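Local coordinates for protoporphyrinogen oxidase (Exiguobacterium sibiricum, PDB 3LOV), which binds FAD and probably catalyses the oxygen-dependent oxidation of coproporphyrinogen III to coproporphyrin III in haem b biosynthesis, at residues A362-G365 with H371-H374; A311-I316 with E378-A383; E195-S200 with M205-P210. All blocks are in the same frame, centred on the assembly; numbering follows the deposited sequence.

Interaction 1 of 3, residues A362-G365 with H371-H374; sequences AFVG and HLVH
Val-373 meets a flat group across this contact, a peptide carbonyl rather than a ring: methyl CG2 of Val-373 lies over one face of the Val-364 carbonyl, 3.6 Å from O of Val-364. The imidazole of His-374 has a backbone carbonyl at its edge and in its plane, CD2 of His-374 lying 3.9 Å from O of His-371. The ring of Phe-363 reaches Thr-310 and Thr-312 of strand 307-318. The side chains that touch across the contact are aliphatic. Val-364 and Leu-372 meet at an oblique angle, with CG1 of Val-364 3.7 Å from CB of Leu-372 and 4.0 Å from its CD1. That branch of Val-364 is anti to its own N (chi1 170°), which places it on the loop side of the strand end. It also approaches Val-373, more loosely, CG1 of Val-364 to CG2 of Val-373 being 4.3 Å.

Strand 357-364 is an inner strand of the mixed, largely antiparallel sheet of this flavin-containing amine oxidoreductase, and the chain turns back after it before entering helix 377-392. Gly-365, the first residue after the strand, has phi 126° and psi 127°, a region accessible chiefly to glycine, and its CA lies 4.2 Å from CG2 of Val-373. Residues 371-374 form a beta turn of the type I/III class, closed by the hydrogen bond from N of His-374 to O of His-371 at 3.0 Å. O of Val-373 accepts a hydrogen bond from NE of Arg-405 on strand 400-411, while Leu-372 also packs on Val-379 and Ala-383.

Interaction 2 of 3, residues A311-I316 with E378-A383; sequences ATVTMI and EVLQQA
In Leu-380, CG is anti to the backbone N (chi1 -171°), carrying the isobutyl group from the helix toward the strand; in Val-313, CG1 takes the anti position (chi1 -179°) and CG2 lies beside the backbone N. CG2 of Val-313 therefore meets CG of Leu-380 at 3.9 Å, and the two side chains run past one another, pointing opposite ways. Further along the same leucine, CD2 of Leu-380 rests 3.8 Å from CB of Ala-311.

This is helix-on-sheet packing: helix 377-392 packs on one face of the mixed sheet, over strand 307-318, with the local axes of helix and strand 9.7 Å apart and 65° between their directions. Alternation along the strand supports this reading, since Ala-311, Val-313 and Met-315 all point toward the helix while Thr-312 points away and bonds through OG1 to O of Arg-57. Met-315, present as selenomethionine, stretches out until its CE is 4.2 Å from the backbone O of Gln-381. The same side chain continues along the helix to Val-384, Leu-385 and Leu-388. Beyond its backbone O, Gln-381 also buries side-chain surface against the strand, though that side chain comes no nearer than 4.6 Å, and it packs on Val-401 of strand 400-411.

Interaction 3 of 3, residues E195-S200 with M205-P210; sequences EQKAGS and MRLMRP
The side chains of Lys-197 and Leu-207 lie nearly perpendicular to each other where two consecutive short helices, 189-198 and 201-207, are joined by a two-residue link. The backbone makes the link clear: Gly-199 leaves the first helix with phi 73°, and Ser-200 is the N-cap of the second, its OG making a weak hydrogen bond to N of Glu-203.

Leu-207 supplies the touching group from the second helix. Its CD1 lies 4.1 Å from NZ of Lys-197, a van der Waals approach to the ammonium end, and 4.4 Å from CB of Ala-198. The lysine chain bends at chi2 and again at chi4, which turns its terminus toward the leucine. The contact lies at the protein surface. Glu-195, on the same helix as Lys-197, with its CB directed away from the second segment, forms a salt bridge through OE2 with NE of Arg-157.

Just past the second helix, Arg-209 folds back over Arg-206. CB of Arg-206 stands 3.5 Å above the guanidinium plane of Arg-209, offset toward its rim. Two hydrogen bonds from Arg-209, side-on, end on the one O of Arg-206: NH2 from above the carbonyl plane at 3.2 Å, and NE in that plane, on a lone pair, at 2.9 Å.

How the interactions relate
Interactions 1 and 2 are neighbours, their centres 9 Å apart, and along the chain the first is nested inside the loop closed by the second. Adjacent antiparallel strands join them: N of Ala-362 lies 2.8 Å from O of Val-313, and N of Ala-311 lies 2.9 Å from O of Val-364, both probable hydrogen bonds. CG2 of Val-373 also packs 3.8 Å from N of Ala-311. Both lie near the cofactor: FAD is about 9 Å from Gly-365 and about 8 Å from the side chain of Ala-311, too far for direct contact by those two residues. Interaction 3 is remote, its nearest atoms about 24 Å from interaction 1 and about 27 Å from interaction 2, and it lies away from the known FAD-binding residues.

Interaction 1 of 3, residues A362-G365 with H371-H374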
ATOM      1  N   ALA A 362      -1.694  -7.254 -14.070  1.00 21.97           N
ATOM      2  CA  ALA A 362      -2.923  -6.476 -13.941  1.00 22.88           C
ATOM      3  C   ALA A 362      -3.449  -6.553 -12.499  1.00 23.49           C
ATOM      4  O   ALA A 362      -3.283  -7.549 -11.815  1.00 23.46           O
ATOM      5  CB  ALA A 362      -3.983  -6.931 -14.953  1.00 18.77           C
ATOM      6  N   PHE A 363      -4.038  -5.454 -12.036  1.00 25.15           N
ATOM      7  CA  PHE A 363      -4.720  -5.397 -10.749  1.00 22.76           C
ATOM      8  C   PHE A 363      -6.227  -5.321 -10.984  1.00 23.66           C
ATOM      9  O   PHE A 363      -6.690  -4.678 -11.953  1.00 22.06           O
ATOM     10  CB  PHE A 363      -4.284  -4.159  -9.974  1.00 22.61           C
ATOM     11  CG  PHE A 363      -2.849  -4.198  -9.525  1.00 22.11           C
ATOM     12  CD1 PHE A 363      -1.820  -3.984 -10.421  1.00 31.04           C
ATOM     13  CD2 PHE A 363      -2.532  -4.410  -8.195  1.00 31.61           C
ATOM     14  CE1 PHE A 363      -0.491  -4.001  -9.998  1.00 36.54           C
ATOM     15  CE2 PHE A 363      -1.185  -4.430  -7.765  1.00 30.57           C
ATOM     16  CZ  PHE A 363      -0.190  -4.222  -8.653  1.00 29.44           C
ATOM     17  N   VAL A 364      -6.985  -5.979 -10.108  1.00 19.78           N
ATOM     18  CA  VAL A 364      -8.464  -5.985 -10.148  1.00 20.79           C
ATOM     19  C   VAL A 364      -8.976  -5.750  -8.728  1.00 21.92           C
ATOM     20  O   VAL A 364      -8.476  -6.372  -7.785  1.00 23.71           O
ATOM     21  CB  VAL A 364      -9.041  -7.349 -10.664  1.00 19.09           C
ATOM     22  CG1 VAL A 364     -10.568  -7.401 -10.452  1.00 25.64           C
ATOM     23  CG2 VAL A 364      -8.714  -7.583 -12.162  1.00 17.54           C
ATOM     24  N   GLY A 365      -9.961  -4.861  -8.576  1.00 20.87           N
ATOM     25  CA  GLY A 365     -10.570  -4.587  -7.294  1.00 22.53           C
ATOM     26  C   GLY A 365     -10.545  -3.112  -6.942  1.00 23.09           C
ATOM     27  O   GLY A 365      -9.497  -2.486  -7.005  1.00 20.71           O
ATOM     28  N   HIS A 371     -16.055  -7.584  -6.804  1.00 26.05           N
ATOM     29  CA  HIS A 371     -16.651  -8.922  -6.829  1.00 26.30           C
ATOM     30  C   HIS A 371     -15.814  -9.906  -7.637  1.00 22.93           C
ATOM     31  O   HIS A 371     -15.771 -11.072  -7.298  1.00 22.62           O
ATOM     32  CB  HIS A 371     -18.073  -8.882  -7.417  1.00 29.40           C
ATOM     33  CG  HIS A 371     -18.104  -8.969  -8.904  1.00 31.02           C
ATOM     34  ND1 HIS A 371     -17.841  -7.884  -9.715  1.00 32.64           N
ATOM     35  CD2 HIS A 371     -18.347 -10.015  -9.731  1.00 36.17           C
ATOM     36  CE1 HIS A 371     -17.926  -8.261 -10.978  1.00 43.13           C
ATOM     37  NE2 HIS A 371     -18.234  -9.547 -11.014  1.00 32.53           N
ATOM     38  N   LEU A 372     -15.190  -9.451  -8.727  1.00 23.92           N
ATOM     39  CA  LEU A 372     -14.304 -10.332  -9.518  1.00 26.54           C
ATOM     40  C   LEU A 372     -13.262 -11.048  -8.678  1.00 25.87           C
ATOM     41  O   LEU A 372     -12.866 -12.153  -9.051  1.00 24.95           O
ATOM     42  CB  LEU A 372     -13.569  -9.599 -10.632  1.00 28.53           C
ATOM     43  CG  LEU A 372     -14.253  -9.523 -11.989  1.00 35.52           C
ATOM     44  CD1 LEU A 372     -13.298  -8.868 -12.969  1.00 28.23           C
ATOM     45  CD2 LEU A 372     -14.685 -10.916 -12.471  1.00 29.47           C
ATOM     46  N   VAL A 373     -12.832 -10.434  -7.571  1.00 23.19           N
ATOM     47  CA  VAL A 373     -11.767 -11.013  -6.729  1.00 27.18           C
ATOM     48  C   VAL A 373     -12.232 -12.327  -6.042  1.00 30.53           C
ATOM     49  O   VAL A 373     -11.430 -13.247  -5.815  1.00 31.97           O
ATOM     50  CB  VAL A 373     -11.280  -9.997  -5.683  1.00 25.77           C
ATOM     51  CG1 VAL A 373     -10.135 -10.558  -4.918  1.00 26.82           C
ATOM     52  CG2 VAL A 373     -10.850  -8.704  -6.376  1.00 23.99           C
ATOM     53  N   HIS A 374     -13.532 -12.420  -5.771  1.00 29.18           N
ATOM     54  CA  HIS A 374     -14.142 -13.608  -5.184  1.00 31.87           C
ATOM     55  C   HIS A 374     -14.564 -14.653  -6.216  1.00 32.68           C
ATOM     56  O   HIS A 374     -15.001 -15.718  -5.837  1.00 34.78           O
ATOM     57  CB  HIS A 374     -15.365 -13.228  -4.334  1.00 33.33           C
ATOM     58  CG  HIS A 374     -15.105 -12.139  -3.339  1.00 37.45           C
ATOM     59  ND1 HIS A 374     -14.832 -12.390  -2.010  1.00 41.50           N
ATOM     60  CD2 HIS A 374     -15.037 -10.792  -3.490  1.00 39.74           C
ATOM     61  CE1 HIS A 374     -14.649 -11.242  -1.379  1.00 45.53           C
ATOM     62  NE2 HIS A 374     -14.748 -10.257  -2.258  1.00 38.61           N
TER

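Interaction 2 of 3, residues A311-I316 with E378-A383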
ATOM      1  N   ALA A 311      -7.106  -8.557  -6.543  1.00 16.86           N
ATOM      2  CA  ALA A 311      -6.330  -9.642  -7.171  1.00 20.07           C
ATOM      3  C   ALA A 311      -5.231  -9.065  -8.085  1.00 22.27           C
ATOM      4  O   ALA A 311      -5.436  -8.050  -8.777  1.00 19.67           O
ATOM      5  CB  ALA A 311      -7.222 -10.554  -7.980  1.00 20.82           C
ATOM      6  N   THR A 312      -4.064  -9.707  -8.084  1.00 21.96           N
ATOM      7  CA  THR A 312      -3.075  -9.448  -9.112  1.00 22.40           C
ATOM      8  C   THR A 312      -3.069 -10.649 -10.058  1.00 24.03           C
ATOM      9  O   THR A 312      -3.127 -11.813  -9.631  1.00 22.93           O
ATOM     10  CB  THR A 312      -1.671  -9.154  -8.533  1.00 20.50           C
ATOM     11  OG1 THR A 312      -1.187 -10.301  -7.831  1.00 22.34           O
ATOM     12  CG2 THR A 312      -1.707  -7.925  -7.587  1.00 19.70           C
ATOM     13  N   VAL A 313      -3.051 -10.354 -11.354  1.00 23.86           N
ATOM     14  CA  VAL A 313      -3.103 -11.387 -12.375  1.00 21.25           C
ATOM     15  C   VAL A 313      -1.912 -11.098 -13.290  1.00 21.22           C
ATOM     16  O   VAL A 313      -1.873 -10.073 -13.949  1.00 19.97           O
ATOM     17  CB  VAL A 313      -4.456 -11.404 -13.127  1.00 23.96           C
ATOM     18  CG1 VAL A 313      -4.474 -12.553 -14.195  1.00 17.14           C
ATOM     19  CG2 VAL A 313      -5.619 -11.539 -12.129  1.00 17.03           C
ATOM     20  N   THR A 314      -0.914 -11.967 -13.236  1.00 20.76           N
ATOM     21  CA  THR A 314       0.333 -11.763 -13.940  1.00 25.79           C
ATOM     22  C   THR A 314       0.350 -12.728 -15.098  1.00 24.05           C
ATOM     23  O   THR A 314       0.081 -13.897 -14.914  1.00 23.94           O
ATOM     24  CB  THR A 314       1.567 -12.005 -13.045  1.00 27.37           C
ATOM     25  OG1 THR A 314       1.684 -10.939 -12.082  1.00 28.68           O
ATOM     26  CG2 THR A 314       2.832 -12.060 -13.908  1.00 23.13           C
HETATM   27  N   MSE A 315       0.623 -12.212 -16.295  1.00 25.94           N
HETATM   28  CA  MSE A 315       0.699 -13.037 -17.517  1.00 27.93           C
HETATM   29  C   MSE A 315       2.107 -12.984 -18.110  1.00 28.52           C
HETATM   30  O   MSE A 315       2.608 -11.896 -18.405  1.00 27.08           O
HETATM   31  CB  MSE A 315      -0.288 -12.517 -18.548  1.00 28.09           C
HETATM   32  CG  MSE A 315      -1.715 -12.835 -18.209  1.00 36.28           C
HETATM   33 SE   MSE A 315      -2.931 -11.540 -18.951  0.75 48.27          SE
HETATM   34  CE  MSE A 315      -4.361 -12.807 -18.926  1.00 45.04           C
ATOM     35  N   ILE A 316       2.718 -14.164 -18.245  1.00 29.28           N
ATOM     36  CA  ILE A 316       4.063 -14.332 -18.768  1.00 30.31           C
ATOM     37  C   ILE A 316       3.909 -14.714 -20.232  1.00 31.57           C
ATOM     38  O   ILE A 316       3.278 -15.699 -20.552  1.00 28.88           O
ATOM     39  CB  ILE A 316       4.853 -15.450 -18.032  1.00 30.96           C
ATOM     40  CG1 ILE A 316       5.271 -14.999 -16.617  1.00 32.45           C
ATOM     41  CG2 ILE A 316       6.110 -15.847 -18.864  1.00 29.05           C
ATOM     42  CD1 ILE A 316       5.614 -16.136 -15.653  1.00 26.62           C
ATOM     43  N   GLU A 378     -10.735 -18.883 -13.547  1.00 35.64           N
ATOM     44  CA  GLU A 378     -11.038 -18.852 -14.979  1.00 37.58           C
ATOM     45  C   GLU A 378     -11.835 -17.603 -15.330  1.00 35.07           C
ATOM     46  O   GLU A 378     -11.579 -16.996 -16.359  1.00 35.25           O
ATOM     47  CB  GLU A 378     -11.807 -20.107 -15.448  1.00 41.36           C
ATOM     48  CG  GLU A 378     -11.248 -21.426 -14.896  1.00 48.48           C
ATOM     49  CD  GLU A 378     -11.859 -21.771 -13.537  1.00 56.92           C
ATOM     50  OE1 GLU A 378     -13.077 -22.068 -13.517  1.00 65.67           O
ATOM     51  OE2 GLU A 378     -11.143 -21.717 -12.498  1.00 42.04           O
ATOM     52  N   VAL A 379     -12.789 -17.223 -14.476  1.00 32.31           N
ATOM     53  CA  VAL A 379     -13.559 -15.990 -14.691  1.00 33.44           C
ATOM     54  C   VAL A 379     -12.696 -14.711 -14.537  1.00 33.21           C
ATOM     55  O   VAL A 379     -12.808 -13.771 -15.320  1.00 35.84           O
ATOM     56  CB  VAL A 379     -14.785 -15.939 -13.766  1.00 31.73           C
ATOM     57  CG1 VAL A 379     -15.424 -14.598 -13.818  1.00 30.29           C
ATOM     58  CG2 VAL A 379     -15.792 -17.000 -14.172  1.00 30.90           C
ATOM     59  N   LEU A 380     -11.835 -14.691 -13.528  1.00 35.45           N
ATOM     60  CA  LEU A 380     -10.890 -13.584 -13.300  1.00 33.65           C
ATOM     61  C   LEU A 380      -9.889 -13.470 -14.462  1.00 32.54           C
ATOM     62  O   LEU A 380      -9.652 -12.409 -15.012  1.00 29.52           O
ATOM     63  CB  LEU A 380     -10.150 -13.839 -11.994  1.00 32.68           C
ATOM     64  CG  LEU A 380      -9.246 -12.796 -11.364  1.00 33.59           C
ATOM     65  CD1 LEU A 380      -9.910 -11.394 -11.338  1.00 25.69           C
ATOM     66  CD2 LEU A 380      -8.917 -13.274  -9.959  1.00 28.62           C
ATOM     67  N   GLN A 381      -9.324 -14.593 -14.850  1.00 32.76           N
ATOM     68  CA  GLN A 381      -8.389 -14.616 -15.949  1.00 35.71           C
ATOM     69  C   GLN A 381      -9.019 -14.153 -17.264  1.00 34.23           C
ATOM     70  O   GLN A 381      -8.432 -13.357 -17.999  1.00 32.45           O
ATOM     71  CB  GLN A 381      -7.874 -16.025 -16.127  1.00 36.10           C
ATOM     72  CG  GLN A 381      -6.980 -16.171 -17.318  1.00 46.12           C
ATOM     73  CD  GLN A 381      -6.100 -17.366 -17.181  1.00 55.34           C
ATOM     74  OE1 GLN A 381      -6.033 -17.976 -16.107  1.00 57.20           O
ATOM     75  NE2 GLN A 381      -5.416 -17.723 -18.266  1.00 61.48           N
ATOM     76  N   GLN A 382     -10.223 -14.644 -17.538  1.00 33.20           N
ATOM     77  CA  GLN A 382     -10.910 -14.307 -18.776  1.00 35.42           C
ATOM     78  C   GLN A 382     -11.220 -12.794 -18.843  1.00 32.50           C
ATOM     79  O   GLN A 382     -10.983 -12.159 -19.864  1.00 33.98           O
ATOM     80  CB  GLN A 382     -12.175 -15.183 -18.938  1.00 37.05           C
ATOM     81  CG  GLN A 382     -12.998 -14.936 -20.217  1.00 46.80           C
ATOM     82  CD  GLN A 382     -12.158 -14.969 -21.493  1.00 54.30           C
ATOM     83  OE1 GLN A 382     -12.347 -14.143 -22.389  1.00 62.33           O
ATOM     84  NE2 GLN A 382     -11.217 -15.910 -21.571  1.00 55.62           N
ATOM     85  N   ALA A 383     -11.693 -12.214 -17.739  1.00 31.31           N
ATOM     86  CA  ALA A 383     -11.954 -10.782 -17.677  1.00 29.68           C
ATOM     87  C   ALA A 383     -10.674  -9.974 -17.935  1.00 29.89           C
ATOM     88  O   ALA A 383     -10.679  -9.034 -18.725  1.00 27.66           O
ATOM     89  CB  ALA A 383     -12.544 -10.411 -16.319  1.00 28.66           C
TER

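Interaction 3 of 3, residues E195-S200 with M205-P210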
ATOM      1  N   GLU A 195       1.350  26.076  -1.453  1.00 20.68           N
ATOM      2  CA  GLU A 195       0.335  27.062  -1.776  1.00 21.21           C
ATOM      3  C   GLU A 195       0.436  28.270  -0.841  1.00 24.91           C
ATOM      4  O   GLU A 195       0.248  29.428  -1.246  1.00 26.09           O
ATOM      5  CB  GLU A 195      -1.077  26.452  -1.625  1.00 18.55           C
ATOM      6  CG  GLU A 195      -2.193  27.357  -2.121  1.00 22.03           C
ATOM      7  CD  GLU A 195      -3.622  26.753  -2.067  1.00 30.02           C
ATOM      8  OE1 GLU A 195      -3.795  25.591  -1.672  1.00 37.02           O
ATOM      9  OE2 GLU A 195      -4.585  27.478  -2.417  1.00 24.63           O
ATOM     10  N   GLN A 196       0.646  27.993   0.438  1.00 25.47           N
ATOM     11  CA  GLN A 196       0.700  29.049   1.418  1.00 26.93           C
ATOM     12  C   GLN A 196       1.946  29.938   1.190  1.00 26.82           C
ATOM     13  O   GLN A 196       1.874  31.151   1.306  1.00 30.91           O
ATOM     14  CB  GLN A 196       0.705  28.420   2.800  1.00 29.58           C
ATOM     15  CG  GLN A 196       0.703  29.414   3.944  1.00 34.78           C
ATOM     16  CD  GLN A 196       0.152  28.800   5.227  1.00 48.88           C
ATOM     17  OE1 GLN A 196      -0.519  27.762   5.206  1.00 49.53           O
ATOM     18  NE2 GLN A 196       0.439  29.438   6.350  1.00 52.95           N
ATOM     19  N   LYS A 197       3.053  29.311   0.831  1.00 26.73           N
ATOM     20  CA  LYS A 197       4.326  29.998   0.548  1.00 30.44           C
ATOM     21  C   LYS A 197       4.241  30.835  -0.741  1.00 31.57           C
ATOM     22  O   LYS A 197       4.596  32.028  -0.755  1.00 32.70           O
ATOM     23  CB  LYS A 197       5.413  28.935   0.396  1.00 31.52           C
ATOM     24  CG  LYS A 197       6.835  29.368   0.637  1.00 44.07           C
ATOM     25  CD  LYS A 197       7.653  28.191   1.197  1.00 50.28           C
ATOM     26  CE  LYS A 197       9.151  28.532   1.301  1.00 55.47           C
ATOM     27  NZ  LYS A 197       9.864  28.296   0.000  1.00 53.63           N
ATOM     28  N   ALA A 198       3.744  30.206  -1.814  1.00 27.88           N
ATOM     29  CA  ALA A 198       3.699  30.811  -3.150  1.00 25.68           C
ATOM     30  C   ALA A 198       2.449  31.644  -3.385  1.00 26.99           C
ATOM     31  O   ALA A 198       2.336  32.306  -4.428  1.00 27.40           O
ATOM     32  CB  ALA A 198       3.844  29.735  -4.236  1.00 20.21           C
ATOM     33  N   GLY A 199       1.513  31.615  -2.429  1.00 27.76           N
ATOM     34  CA  GLY A 199       0.222  32.347  -2.537  1.00 27.07           C
ATOM     35  C   GLY A 199      -0.845  31.789  -3.506  1.00 24.44           C
ATOM     36  O   GLY A 199      -1.974  32.259  -3.528  1.00 21.34           O
ATOM     37  N   SER A 200      -0.500  30.795  -4.306  1.00 26.54           N
ATOM     38  CA  SER A 200      -1.487  30.123  -5.159  1.00 26.11           C
ATOM     39  C   SER A 200      -1.045  28.681  -5.373  1.00 24.86           C
ATOM     40  O   SER A 200       0.151  28.403  -5.308  1.00 22.38           O
ATOM     41  CB  SER A 200      -1.613  30.876  -6.515  1.00 26.79           C
ATOM     42  OG  SER A 200      -0.456  30.723  -7.315  1.00 20.35           O
HETATM   43  N   MSE A 205       2.995  24.463  -6.727  1.00 28.48           N
HETATM   44  CA  MSE A 205       3.503  23.288  -7.467  1.00 28.87           C
HETATM   45  C   MSE A 205       4.724  23.629  -8.306  1.00 27.84           C
HETATM   46  O   MSE A 205       5.557  22.761  -8.578  1.00 26.40           O
HETATM   47  CB  MSE A 205       2.433  22.678  -8.372  1.00 27.17           C
HETATM   48  CG  MSE A 205       1.171  22.253  -7.661  1.00 29.45           C
HETATM   49 SE   MSE A 205       1.539  21.128  -6.110  0.75 33.96          SE
HETATM   50  CE  MSE A 205       2.355  19.632  -7.020  1.00 31.77           C
ATOM     51  N   ARG A 206       4.819  24.879  -8.743  1.00 28.94           N
ATOM     52  CA  ARG A 206       5.987  25.313  -9.494  1.00 29.48           C
ATOM     53  C   ARG A 206       7.257  25.370  -8.644  1.00 32.44           C
ATOM     54  O   ARG A 206       8.325  25.100  -9.172  1.00 33.88           O
ATOM     55  CB  ARG A 206       5.728  26.636 -10.221  1.00 30.23           C
ATOM     56  CG  ARG A 206       4.894  26.435 -11.496  1.00 27.40           C
ATOM     57  CD  ARG A 206       4.098  27.651 -11.853  1.00 33.57           C
ATOM     58  NE  ARG A 206       4.868  28.788 -12.380  1.00 33.81           N
ATOM     59  CZ  ARG A 206       5.262  28.909 -13.653  1.00 39.20           C
ATOM     60  NH1 ARG A 206       5.047  27.930 -14.536  1.00 33.28           N
ATOM     61  NH2 ARG A 206       5.894  30.011 -14.050  1.00 31.81           N
ATOM     62  N   LEU A 207       7.155  25.702  -7.351  1.00 36.08           N
ATOM     63  CA  LEU A 207       8.298  25.562  -6.427  1.00 36.78           C
ATOM     64  C   LEU A 207       8.825  24.119  -6.390  1.00 41.22           C
ATOM     65  O   LEU A 207      10.006  23.910  -6.178  1.00 41.17           O
ATOM     66  CB  LEU A 207       7.904  25.939  -4.993  1.00 36.85           C
ATOM     67  CG  LEU A 207       7.549  27.379  -4.651  1.00 31.61           C
ATOM     68  CD1 LEU A 207       7.390  27.446  -3.179  1.00 22.47           C
ATOM     69  CD2 LEU A 207       8.626  28.363  -5.158  1.00 35.07           C
HETATM   70  N   MSE A 208       7.930  23.140  -6.582  1.00 45.36           N
HETATM   71  CA  MSE A 208       8.254  21.694  -6.522  1.00 47.72           C
HETATM   72  C   MSE A 208       8.745  21.075  -7.835  1.00 50.56           C
HETATM   73  O   MSE A 208       8.916  19.857  -7.893  1.00 51.54           O
HETATM   74  CB  MSE A 208       7.008  20.884  -6.073  1.00 45.60           C
HETATM   75  CG  MSE A 208       6.477  21.194  -4.666  1.00 51.81           C
HETATM   76 SE   MSE A 208       4.821  20.192  -4.166  0.75 52.44          SE
HETATM   77  CE  MSE A 208       5.553  18.348  -4.510  1.00 38.97           C
ATOM     78  N   ARG A 209       8.939  21.861  -8.898  1.00 53.97           N
ATOM     79  CA  ARG A 209       9.324  21.267 -10.199  1.00 57.28           C
ATOM     80  C   ARG A 209      10.719  20.683 -10.147  1.00 61.16           C
ATOM     81  O   ARG A 209      11.590  21.255  -9.483  1.00 62.35           O
ATOM     82  CB  ARG A 209       9.325  22.274 -11.345  1.00 57.50           C
ATOM     83  CG  ARG A 209       7.985  22.438 -12.057  1.00 59.03           C
ATOM     84  CD  ARG A 209       8.010  23.712 -12.882  1.00 61.89           C
ATOM     85  NE  ARG A 209       8.518  24.806 -12.049  1.00 54.99           N
ATOM     86  CZ  ARG A 209       8.868  26.010 -12.492  1.00 58.05           C
ATOM     87  NH1 ARG A 209       8.742  26.335 -13.776  1.00 48.99           N
ATOM     88  NH2 ARG A 209       9.320  26.910 -11.625  1.00 59.62           N
ATOM     89  N   PRO A 210      10.943  19.566 -10.877  1.00 64.24           N
ATOM     90  CA  PRO A 210      12.273  18.908 -10.970  1.00 64.96           C
ATOM     91  C   PRO A 210      13.364  19.717 -11.689  1.00 65.16           C
ATOM     92  O   PRO A 210      13.151  20.875 -12.053  1.00 65.89           O
ATOM     93  CB  PRO A 210      11.975  17.605 -11.740  1.00 64.99           C
ATOM     94  CG  PRO A 210      10.477  17.377 -11.588  1.00 65.41           C
ATOM     95  CD  PRO A 210       9.860  18.734 -11.461  1.00 64.33           C
TER